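Local coordinates for protein S.cerevisiae chromosome XVI reading frame ORF YPL253c (Saccharomyces cerevisiae, PDB 2O0A) that helps organise microtubules as the partner of the Kar3 motor, recruiting it to microtubules and targeting it to the spindle pole body, at residues A[29-34]-A[65-70]; A[124-129]-A[203-208]; A[130-135]-A[143-148]. All blocks are in the same frame, centred on the assembly; numbering follows the deposited sequence.

Contact 1: residues A[29-34]-A[65-70]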
loop_
_atom_site.group_PDB
_atom_site.type_symbol
_atom_site.label_atom_id
_atom_site.label_comp_id
_atom_site.label_asym_id
_atom_site.label_seq_id
_atom_site.Cartn_x
_atom_site.Cartn_y
_atom_site.Cartn_z
ATOM N N TYR A 29 -8.541 1.306 -3.054
ATOM C CA TYR A 29 -9.023 2.449 -2.308
ATOM C C TYR A 29 -8.462 3.714 -2.899
ATOM O O TYR A 29 -7.317 3.718 -3.322
ATOM C CB TYR A 29 -8.545 2.327 -0.862
ATOM C CG TYR A 29 -9.291 1.259 -0.087
ATOM C CD1 TYR A 29 -10.242 1.627 0.849
ATOM C CD2 TYR A 29 -9.039 -0.115 -0.288
ATOM C CE1 TYR A 29 -10.940 0.666 1.580
ATOM C CE2 TYR A 29 -9.735 -1.083 0.439
ATOM C CZ TYR A 29 -10.673 -0.680 1.359
ATOM O OH TYR A 29 -11.369 -1.623 2.090
ATOM N N ALA A 30 -9.266 4.778 -2.938
ATOM C CA ALA A 30 -8.780 6.083 -3.391
ATOM C C ALA A 30 -8.605 6.986 -2.187
ATOM O O ALA A 30 -9.522 7.128 -1.375
ATOM C CB ALA A 30 -9.775 6.706 -4.378
ATOM N N TYR A 31 -7.430 7.591 -2.060
ATOM C CA TYR A 31 -7.133 8.501 -0.969
ATOM C C TYR A 31 -6.911 9.849 -1.645
ATOM O O TYR A 31 -5.916 10.042 -2.341
ATOM C CB TYR A 31 -5.881 7.989 -0.255
ATOM C CG TYR A 31 -5.540 8.587 1.089
ATOM C CD1 TYR A 31 -6.461 9.343 1.828
ATOM C CD2 TYR A 31 -4.296 8.338 1.661
ATOM C CE1 TYR A 31 -6.120 9.867 3.074
ATOM C CE2 TYR A 31 -3.955 8.839 2.895
ATOM C CZ TYR A 31 -4.867 9.598 3.606
ATOM O OH TYR A 31 -4.471 10.097 4.828
ATOM N N VAL A 32 -7.843 10.774 -1.454
ATOM C CA VAL A 32 -7.958 11.898 -2.390
ATOM C C VAL A 32 -7.778 13.253 -1.726
ATOM O O VAL A 32 -8.236 13.453 -0.595
ATOM C CB VAL A 32 -9.312 11.860 -3.166
ATOM C CG1 VAL A 32 -9.518 10.525 -3.884
ATOM C CG2 VAL A 32 -10.494 12.201 -2.256
ATOM N N MET A 33 -7.114 14.174 -2.427
ATOM C CA MET A 33 -7.028 15.569 -1.998
ATOM C C MET A 33 -7.959 16.408 -2.883
ATOM O O MET A 33 -7.516 16.964 -3.889
ATOM C CB MET A 33 -5.586 16.082 -2.070
ATOM C CG MET A 33 -4.721 15.559 -0.954
ATOM S SD MET A 33 -5.059 16.436 0.574
ATOM C CE MET A 33 -3.589 17.448 0.693
ATOM N N GLU A 34 -9.247 16.435 -2.513
ATOM C CA GLU A 34 -10.308 17.010 -3.341
ATOM C C GLU A 34 -9.984 18.454 -3.741
ATOM O O GLU A 34 -10.243 18.866 -4.876
ATOM C CB GLU A 34 -11.679 16.938 -2.635
ATOM C CG GLU A 34 -12.800 17.586 -3.459
ATOM C CD GLU A 34 -14.189 17.384 -2.909
ATOM O OE1 GLU A 34 -14.403 16.513 -2.044
ATOM O OE2 GLU A 34 -15.087 18.100 -3.383
ATOM N N ILE A 65 -11.520 8.032 0.277
ATOM C CA ILE A 65 -11.126 8.572 1.560
ATOM C C ILE A 65 -10.618 9.995 1.401
ATOM O O ILE A 65 -9.639 10.214 0.702
ATOM C CB ILE A 65 -9.992 7.685 2.176
ATOM C CG1 ILE A 65 -10.481 6.249 2.379
ATOM C CG2 ILE A 65 -9.494 8.270 3.478
ATOM C CD1 ILE A 65 -9.340 5.232 2.542
ATOM N N PRO A 66 -11.260 10.966 2.070
ATOM C CA PRO A 66 -10.815 12.353 1.937
ATOM C C PRO A 66 -9.645 12.702 2.858
ATOM O O PRO A 66 -9.782 12.669 4.084
ATOM C CB PRO A 66 -12.070 13.154 2.312
ATOM C CG PRO A 66 -12.805 12.259 3.263
ATOM C CD PRO A 66 -12.428 10.835 2.961
ATOM N N HIS A 67 -8.512 13.054 2.260
ATOM C CA HIS A 67 -7.316 13.426 3.006
ATOM C C HIS A 67 -7.488 14.662 3.916
ATOM O O HIS A 67 -6.842 14.759 4.948
ATOM C CB HIS A 67 -6.135 13.626 2.049
ATOM C CG HIS A 67 -4.807 13.734 2.733
ATOM N ND1 HIS A 67 -3.932 12.672 2.831
ATOM C CD2 HIS A 67 -4.189 14.785 3.325
ATOM C CE1 HIS A 67 -2.847 13.058 3.474
ATOM N NE2 HIS A 67 -2.978 14.334 3.788
ATOM N N LEU A 68 -8.365 15.599 3.557
ATOM C CA LEU A 68 -8.584 16.744 4.444
ATOM C C LEU A 68 -9.282 16.328 5.732
ATOM O O LEU A 68 -9.225 17.046 6.729
ATOM C CB LEU A 68 -9.361 17.868 3.750
ATOM C CG LEU A 68 -10.743 17.544 3.184
ATOM C CD1 LEU A 68 -11.812 17.545 4.274
ATOM C CD2 LEU A 68 -11.095 18.543 2.076
ATOM N N LYS A 69 -9.927 15.158 5.709
ATOM C CA LYS A 69 -10.591 14.610 6.889
ATOM C C LYS A 69 -9.757 13.521 7.577
ATOM O O LYS A 69 -9.817 13.367 8.795
ATOM C CB LYS A 69 -11.975 14.065 6.514
ATOM C CG LYS A 69 -12.636 13.256 7.609
ATOM C CD LYS A 69 -14.143 13.393 7.643
ATOM C CE LYS A 69 -14.815 12.800 6.442
ATOM N NZ LYS A 69 -16.150 12.282 6.836
ATOM N N VAL A 70 -8.994 12.763 6.781
ATOM C CA VAL A 70 -8.256 11.601 7.286
ATOM C C VAL A 70 -6.756 11.789 7.026
ATOM O O VAL A 70 -6.296 11.693 5.887
ATOM C CB VAL A 70 -8.782 10.281 6.642
ATOM C CG1 VAL A 70 -8.019 9.081 7.171
ATOM C CG2 VAL A 70 -10.285 10.111 6.871
HETATM O O HOH W 1 -8.822 16.324 0.771
#
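Strands 27-32 and 63-66 run parallel in the mixed sheet of this kinesin-like motor homology domain, and the contact takes in their C-terminal ends and the turn that follows. Tyr31 pairs with Ile65 and Val32 with Pro66. Ile65 grips the strand on both sides of Tyr31: its N-H gives an almost straight bond to Ala30 O (2.7 Å) and its O accepts from Val32 N, each running nearly along the C=O axis. His67 N continues the ladder to Val32 O at 2.9 Å. Tyr31 has CG anti to the backbone N (chi1 -167°), and its ring reaches across Ile65, CD1 lying 3.6 Å from Ile65 CG2. Its hydroxyl donates to Val70 O at 2.6 Å, meeting the carbonyl from above its plane. Pro66 O receives both Lys69 N and Val70 N, curling residues 66-70 back so that Val70 O meets the phenol. The His67 ring sits obliquely to the Tyr31 ring, their planes at 43°, while Met33, bent at chi2 and chi3, brings SD within 3.3 Å of His67 CD2. A water accepts from Leu68 N and donates to Val32 O, joining turn and strand end. Helix 72-89 lies on the Tyr31 and Ile65 face through Phe75; Tyr45 touches Val32 and Pro66 on the other. With Tyr31 replaced, an alanine here would lack the hydroxyl bond to Val70 O and the ring beside Ile65 and His67, and would probably leave the turn less firmly held to the strand. The 30 residues between the segments contain the separate three-stranded antiparallel sheet 41-60, an excursion between two parallel neighbours consistent with the small beta lobe beside the main sheet of the kinesin motor fold.

Contact 2: residues A[124-129]-A[203-208]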
loop_
_atom_site.group_PDB
_atom_site.type_symbol
_atom_site.label_atom_id
_atom_site.label_comp_id
_atom_site.label_asym_id
_atom_site.label_seq_id
_atom_site.Cartn_x
_atom_site.Cartn_y
_atom_site.Cartn_z
ATOM N N LYS A 124 3.798 -5.737 20.802
ATOM C CA LYS A 124 3.534 -6.627 21.946
ATOM C C LYS A 124 3.524 -8.089 21.559
ATOM O O LYS A 124 3.944 -8.948 22.342
ATOM C CB LYS A 124 2.222 -6.266 22.638
ATOM C CG LYS A 124 2.260 -4.883 23.230
ATOM C CD LYS A 124 0.986 -4.564 23.991
ATOM C CE LYS A 124 0.814 -3.063 24.183
ATOM N NZ LYS A 124 1.995 -2.416 24.823
ATOM N N GLN A 125 3.072 -8.352 20.339
ATOM C CA GLN A 125 2.835 -9.697 19.849
ATOM C C GLN A 125 3.965 -10.248 18.976
ATOM O O GLN A 125 4.073 -11.467 18.822
ATOM C CB GLN A 125 1.539 -9.730 19.048
ATOM C CG GLN A 125 0.289 -9.236 19.769
ATOM C CD GLN A 125 -0.864 -9.081 18.798
ATOM O OE1 GLN A 125 -0.962 -8.086 18.078
ATOM N NE2 GLN A 125 -1.723 -10.083 18.747
ATOM N N TYR A 126 4.769 -9.361 18.398
ATOM C CA TYR A 126 5.757 -9.758 17.382
ATOM C C TYR A 126 7.072 -9.039 17.548
ATOM O O TYR A 126 7.111 -7.885 18.006
ATOM C CB TYR A 126 5.257 -9.410 15.967
ATOM C CG TYR A 126 3.932 -10.018 15.610
ATOM C CD1 TYR A 126 3.850 -11.310 15.094
ATOM C CD2 TYR A 126 2.747 -9.284 15.773
ATOM C CE1 TYR A 126 2.618 -11.876 14.770
ATOM C CE2 TYR A 126 1.530 -9.821 15.429
ATOM C CZ TYR A 126 1.460 -11.120 14.947
ATOM O OH TYR A 126 0.230 -11.655 14.622
ATOM N N VAL A 127 8.150 -9.707 17.124
ATOM C CA VAL A 127 9.380 -8.981 16.806
ATOM C C VAL A 127 9.301 -8.624 15.318
ATOM O O VAL A 127 8.948 -9.457 14.480
ATOM C CB VAL A 127 10.650 -9.800 17.095
ATOM C CG1 VAL A 127 11.900 -9.061 16.611
ATOM C CG2 VAL A 127 10.775 -10.037 18.599
ATOM N N ILE A 128 9.580 -7.365 15.025
ATOM C CA ILE A 128 9.316 -6.789 13.699
ATOM C C ILE A 128 10.623 -6.416 13.012
ATOM O O ILE A 128 11.466 -5.727 13.604
ATOM C CB ILE A 128 8.393 -5.535 13.818
ATOM C CG1 ILE A 128 7.075 -5.936 14.479
ATOM C CG2 ILE A 128 8.145 -4.905 12.445
ATOM C CD1 ILE A 128 6.147 -4.785 14.799
ATOM N N THR A 129 10.803 -6.884 11.777
ATOM C CA THR A 129 11.979 -6.506 10.988
ATOM C C THR A 129 11.588 -5.706 9.757
ATOM O O THR A 129 10.443 -5.755 9.318
ATOM C CB THR A 129 12.758 -7.740 10.491
ATOM O OG1 THR A 129 12.014 -8.386 9.458
ATOM C CG2 THR A 129 12.971 -8.717 11.628
ATOM N N VAL A 203 8.440 -6.195 5.581
ATOM C CA VAL A 203 8.376 -6.253 7.035
ATOM C C VAL A 203 8.058 -7.699 7.399
ATOM O O VAL A 203 7.147 -8.310 6.818
ATOM C CB VAL A 203 7.281 -5.296 7.584
ATOM C CG1 VAL A 203 7.112 -5.462 9.095
ATOM C CG2 VAL A 203 7.606 -3.842 7.234
ATOM N N GLN A 204 8.808 -8.268 8.341
ATOM C CA GLN A 204 8.486 -9.607 8.843
ATOM C C GLN A 204 7.963 -9.467 10.269
ATOM O O GLN A 204 8.526 -8.720 11.067
ATOM C CB GLN A 204 9.722 -10.489 8.863
ATOM C CG GLN A 204 10.361 -10.711 7.513
ATOM C CD GLN A 204 11.635 -11.541 7.641
ATOM O OE1 GLN A 204 12.625 -11.115 8.250
ATOM N NE2 GLN A 204 11.594 -12.736 7.100
ATOM N N PHE A 205 6.898 -10.194 10.568
ATOM C CA PHE A 205 6.328 -10.234 11.910
ATOM C C PHE A 205 6.588 -11.625 12.500
ATOM O O PHE A 205 5.964 -12.582 12.068
ATOM C CB PHE A 205 4.812 -9.983 11.856
ATOM C CG PHE A 205 4.434 -8.590 11.390
ATOM C CD1 PHE A 205 4.267 -7.546 12.312
ATOM C CD2 PHE A 205 4.233 -8.338 10.037
ATOM C CE1 PHE A 205 3.928 -6.236 11.880
ATOM C CE2 PHE A 205 3.867 -7.047 9.595
ATOM C CZ PHE A 205 3.729 -5.997 10.518
ATOM N N PHE A 206 7.508 -11.721 13.462
ATOM C CA PHE A 206 7.846 -12.998 14.096
ATOM C C PHE A 206 7.092 -13.104 15.412
ATOM O O PHE A 206 7.335 -12.305 16.319
ATOM C CB PHE A 206 9.343 -13.070 14.385
ATOM C CG PHE A 206 10.187 -13.222 13.169
ATOM C CD1 PHE A 206 10.445 -14.487 12.650
ATOM C CD2 PHE A 206 10.714 -12.108 12.529
ATOM C CE1 PHE A 206 11.242 -14.649 11.514
ATOM C CE2 PHE A 206 11.508 -12.270 11.385
ATOM C CZ PHE A 206 11.762 -13.539 10.885
ATOM N N PRO A 207 6.183 -14.083 15.535
ATOM C CA PRO A 207 5.412 -14.147 16.777
ATOM C C PRO A 207 6.285 -14.443 17.985
ATOM O O PRO A 207 7.166 -15.325 17.936
ATOM C CB PRO A 207 4.439 -15.307 16.527
ATOM C CG PRO A 207 5.088 -16.134 15.494
ATOM C CD PRO A 207 5.783 -15.145 14.592
ATOM N N ARG A 208 6.041 -13.700 19.060
ATOM C CA ARG A 208 6.771 -13.895 20.310
ATOM C C ARG A 208 6.376 -15.206 20.971
ATOM O O ARG A 208 5.250 -15.685 20.798
ATOM C CB ARG A 208 6.528 -12.712 21.252
ATOM C CG ARG A 208 7.100 -11.404 20.723
ATOM C CD ARG A 208 6.923 -10.248 21.694
ATOM N NE ARG A 208 7.330 -8.976 21.096
ATOM C CZ ARG A 208 8.561 -8.468 21.123
ATOM N NH1 ARG A 208 9.548 -9.111 21.750
ATOM N NH2 ARG A 208 8.810 -7.299 20.531
#
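Backbone hydrogen bonds join residues 126-129 of strand 126-136 to residues 203-207 of strand 197-207, antiparallel neighbours whose short axes here run at 158° and approach to 4.4 Å. Val127 and Phe206 form a hydrogen-bonded pair, Val127 N to Phe206 O at 2.8 Å with the return bond from Phe206 N. Thr129 and Gln204 repeat it less evenly: Thr129 N meets Gln204 O at 3.0 Å, whereas Gln204 N reaches Thr129 O from well above the carbonyl plane and makes a weak second bond to Thr129 OG1. Beyond the strand end Arg208 N donates nearly straight to Gln125 O, tying the ladder to the last turn of helix 121-125. Among the aromatic contacts, Phe205 turns its edge to the face of Tyr126, the rings at 75°, and sets its CB over that face, 4.1 Å from the Tyr126 centroid. Apolar packing carries this side further: Ile128 lies alongside both Phe205 and Val203, its CG2 3.5 Å from Val203 CG1, and Leu88 of helix 72-89 touches Tyr126 and Phe205. On the other face of the sheet Thr129 CG2 meets the edge of the Phe206 ring at CE2 (3.9 Å). Polar side chains add to it: Thr129 OG1, in the crowded position between backbone N and carbonyl carbon, stands 3.0 Å from Gln204 OE1. Arg208 stretches from CG to NE past the helix end; Val127 CG2 packs over one face of its guanidinium, and NE bonds to Gln123 O. With strand 172-174 also bonded to 126-136 and strand 221-228 to 197-207, the pair belongs to the antiparallel part of the mixed sheet characteristic of the kinesin motor fold.

Contact 3: residues A[130-135]-A[143-148]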
loop_
_atom_site.group_PDB
_atom_site.type_symbol
_atom_site.label_atom_id
_atom_site.label_comp_id
_atom_site.label_asym_id
_atom_site.label_seq_id
_atom_site.Cartn_x
_atom_site.Cartn_y
_atom_site.Cartn_z
ATOM N N LEU A 130 12.555 -4.986 9.208
ATOM C CA LEU A 130 12.319 -4.193 8.010
ATOM C C LEU A 130 13.519 -4.199 7.077
ATOM O O LEU A 130 14.659 -4.113 7.525
ATOM C CB LEU A 130 11.926 -2.754 8.403
ATOM C CG LEU A 130 11.440 -1.804 7.295
ATOM C CD1 LEU A 130 10.367 -0.819 7.795
ATOM C CD2 LEU A 130 12.615 -1.049 6.664
ATOM N N GLN A 131 13.219 -4.316 5.790
ATOM C CA GLN A 131 14.176 -4.053 4.708
ATOM C C GLN A 131 13.534 -3.063 3.758
ATOM O O GLN A 131 12.312 -3.006 3.666
ATOM C CB GLN A 131 14.495 -5.336 3.943
ATOM C CG GLN A 131 15.167 -6.392 4.816
ATOM C CD GLN A 131 15.250 -7.709 4.126
ATOM O OE1 GLN A 131 14.259 -8.431 4.026
ATOM N NE2 GLN A 131 16.431 -8.045 3.640
ATOM N N PHE A 132 14.354 -2.301 3.049
ATOM C CA PHE A 132 13.837 -1.251 2.163
ATOM C C PHE A 132 14.811 -1.115 1.011
ATOM O O PHE A 132 15.961 -0.744 1.213
ATOM C CB PHE A 132 13.708 0.049 2.985
ATOM C CG PHE A 132 13.173 1.245 2.235
ATOM C CD1 PHE A 132 12.511 1.134 1.019
ATOM C CD2 PHE A 132 13.306 2.501 2.811
ATOM C CE1 PHE A 132 12.021 2.275 0.355
ATOM C CE2 PHE A 132 12.805 3.640 2.168
ATOM C CZ PHE A 132 12.182 3.532 0.950
ATOM N N VAL A 133 14.339 -1.454 -0.186
ATOM C CA VAL A 133 15.151 -1.315 -1.391
ATOM C C VAL A 133 14.422 -0.479 -2.435
ATOM O O VAL A 133 13.214 -0.286 -2.349
ATOM C CB VAL A 133 15.515 -2.683 -2.014
ATOM C CG1 VAL A 133 16.263 -3.558 -1.014
ATOM C CG2 VAL A 133 14.273 -3.390 -2.526
ATOM N N PHE A 134 15.174 0.014 -3.418
ATOM C CA PHE A 134 14.583 0.720 -4.550
ATOM C C PHE A 134 15.073 0.109 -5.854
ATOM O O PHE A 134 16.275 -0.080 -6.032
ATOM C CB PHE A 134 14.914 2.212 -4.499
ATOM C CG PHE A 134 14.213 3.022 -5.546
ATOM C CD1 PHE A 134 12.863 3.321 -5.413
ATOM C CD2 PHE A 134 14.899 3.481 -6.664
ATOM C CE1 PHE A 134 12.199 4.065 -6.369
ATOM C CE2 PHE A 134 14.242 4.232 -7.637
ATOM C CZ PHE A 134 12.888 4.523 -7.485
ATOM N N LEU A 135 14.133 -0.214 -6.738
ATOM C CA LEU A 135 14.435 -0.773 -8.055
ATOM C C LEU A 135 14.166 0.276 -9.121
ATOM O O LEU A 135 13.076 0.826 -9.193
ATOM C CB LEU A 135 13.579 -2.020 -8.314
ATOM C CG LEU A 135 14.029 -3.437 -7.914
ATOM C CD1 LEU A 135 14.948 -3.488 -6.681
ATOM C CD2 LEU A 135 12.828 -4.365 -7.751
ATOM N N ASP A 143 20.022 -0.095 -1.896
ATOM C CA ASP A 143 19.626 -0.500 -0.544
ATOM C C ASP A 143 19.359 0.773 0.235
ATOM O O ASP A 143 20.280 1.518 0.572
ATOM C CB ASP A 143 20.740 -1.322 0.105
ATOM C CG ASP A 143 20.320 -1.956 1.417
ATOM O OD1 ASP A 143 19.409 -1.414 2.084
ATOM O OD2 ASP A 143 20.901 -2.991 1.770
ATOM N N MET A 144 18.081 1.044 0.511
ATOM C CA MET A 144 17.702 2.319 1.139
ATOM C C MET A 144 18.076 2.419 2.617
ATOM O O MET A 144 17.970 3.504 3.221
ATOM C CB MET A 144 16.210 2.597 0.927
ATOM C CG MET A 144 15.784 2.643 -0.528
ATOM S SD MET A 144 16.646 3.929 -1.445
ATOM C CE MET A 144 16.114 5.383 -0.533
ATOM N N LEU A 145 18.545 1.318 3.197
ATOM C CA LEU A 145 18.985 1.328 4.590
ATOM C C LEU A 145 20.495 1.542 4.723
ATOM O O LEU A 145 21.031 1.553 5.838
ATOM C CB LEU A 145 18.521 0.074 5.339
ATOM C CG LEU A 145 17.003 -0.140 5.415
ATOM C CD1 LEU A 145 16.673 -1.284 6.344
ATOM C CD2 LEU A 145 16.225 1.147 5.804
ATOM N N LEU A 146 21.153 1.716 3.574
ATOM C CA LEU A 146 22.579 2.040 3.507
ATOM C C LEU A 146 22.813 3.312 2.689
ATOM O O LEU A 146 21.867 3.925 2.188
ATOM C CB LEU A 146 23.365 0.861 2.909
ATOM C CG LEU A 146 23.214 -0.519 3.566
ATOM C CD1 LEU A 146 23.984 -1.591 2.810
ATOM C CD2 LEU A 146 23.621 -0.508 5.029
ATOM N N ASP A 147 24.076 3.716 2.556
ATOM C CA ASP A 147 24.434 4.842 1.694
ATOM C C ASP A 147 24.418 4.466 0.208
ATOM O O ASP A 147 24.578 3.294 -0.154
ATOM C CB ASP A 147 25.800 5.413 2.091
ATOM C CG ASP A 147 25.779 6.083 3.458
ATOM O OD1 ASP A 147 25.264 5.472 4.424
ATOM O OD2 ASP A 147 26.289 7.218 3.569
ATOM N N TYR A 148 24.205 5.475 -0.634
ATOM C CA TYR A 148 24.143 5.328 -2.092
ATOM C C TYR A 148 25.290 4.511 -2.700
ATOM O O TYR A 148 26.470 4.831 -2.519
ATOM C CB TYR A 148 24.061 6.719 -2.739
ATOM C CG TYR A 148 24.272 6.742 -4.241
ATOM C CD1 TYR A 148 23.311 6.226 -5.109
ATOM C CD2 TYR A 148 25.429 7.295 -4.792
ATOM C CE1 TYR A 148 23.499 6.249 -6.488
ATOM C CE2 TYR A 148 25.627 7.323 -6.170
ATOM C CZ TYR A 148 24.658 6.799 -7.011
ATOM O OH TYR A 148 24.847 6.824 -8.372
HETATM O O HOH W 2 17.209 -3.049 3.069
#
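Met144 rests on Phe132 at the mouth of a beta hairpin formed by strands 126-136 and 141-143. Its CB sits over one face of the Phe132 ring, 3.6 Å from the centroid and a little toward the rim. Bends at chi2 and chi3 keep SD above the same face, 5.2 Å from the centroid and close to the ring normal, a Met-aromatic contact, with Phe134 CB beside it. Leu145 CD2 lies at the edge of the same ring, 3.9 Å from Phe132 CB, and the Leu145 and Leu130 side chains cross at about a right angle, CD1 of the first touching CD2 of the second. One backbone bond, Met144 N to Phe132 O at 2.9 Å, secures the turn to the strand just beyond the non-hydrogen-bonded pair of Val133 and Asp143. Further out, Asp143 fixes the backbone that presents these side chains: a type I turn from Asp143 to Leu146 overlaps an Asx turn, and Asp143 OD2 accepts from Lys170 N. Phe185 meets the Phe132 ring at a steep angle, and Arg108 of helix 105-116 touches Phe132. Asp143 OD1, besides accepting from Leu145 N at 3.1 Å, lies 2.9 Å from a water, which probably donates to it and accepts from Phe132 N at 3.0 Å.

Overall arrangement
All three contacts reach one mixed sheet, in a domain with a motor fold that lacks a nucleotide-binding site. Contact 1 lies across the chain's centre from the other two: its centre is 30 Å from that of contact 2 and 29 Å from that of contact 3, and in each case the nearest atoms stay about 17 Å apart. Contacts 2 and 3 share strand 126-136, successive lengths of which they use, and they touch where Val203 CG2 meets Leu130 CD1 at 4.1 Å. Along the chain, contact 3 is nested in the loop that contact 2 closes. Helix 72-89 packs against both contact 1 and contact 2, bridging the sheet's parallel and antiparallel parts.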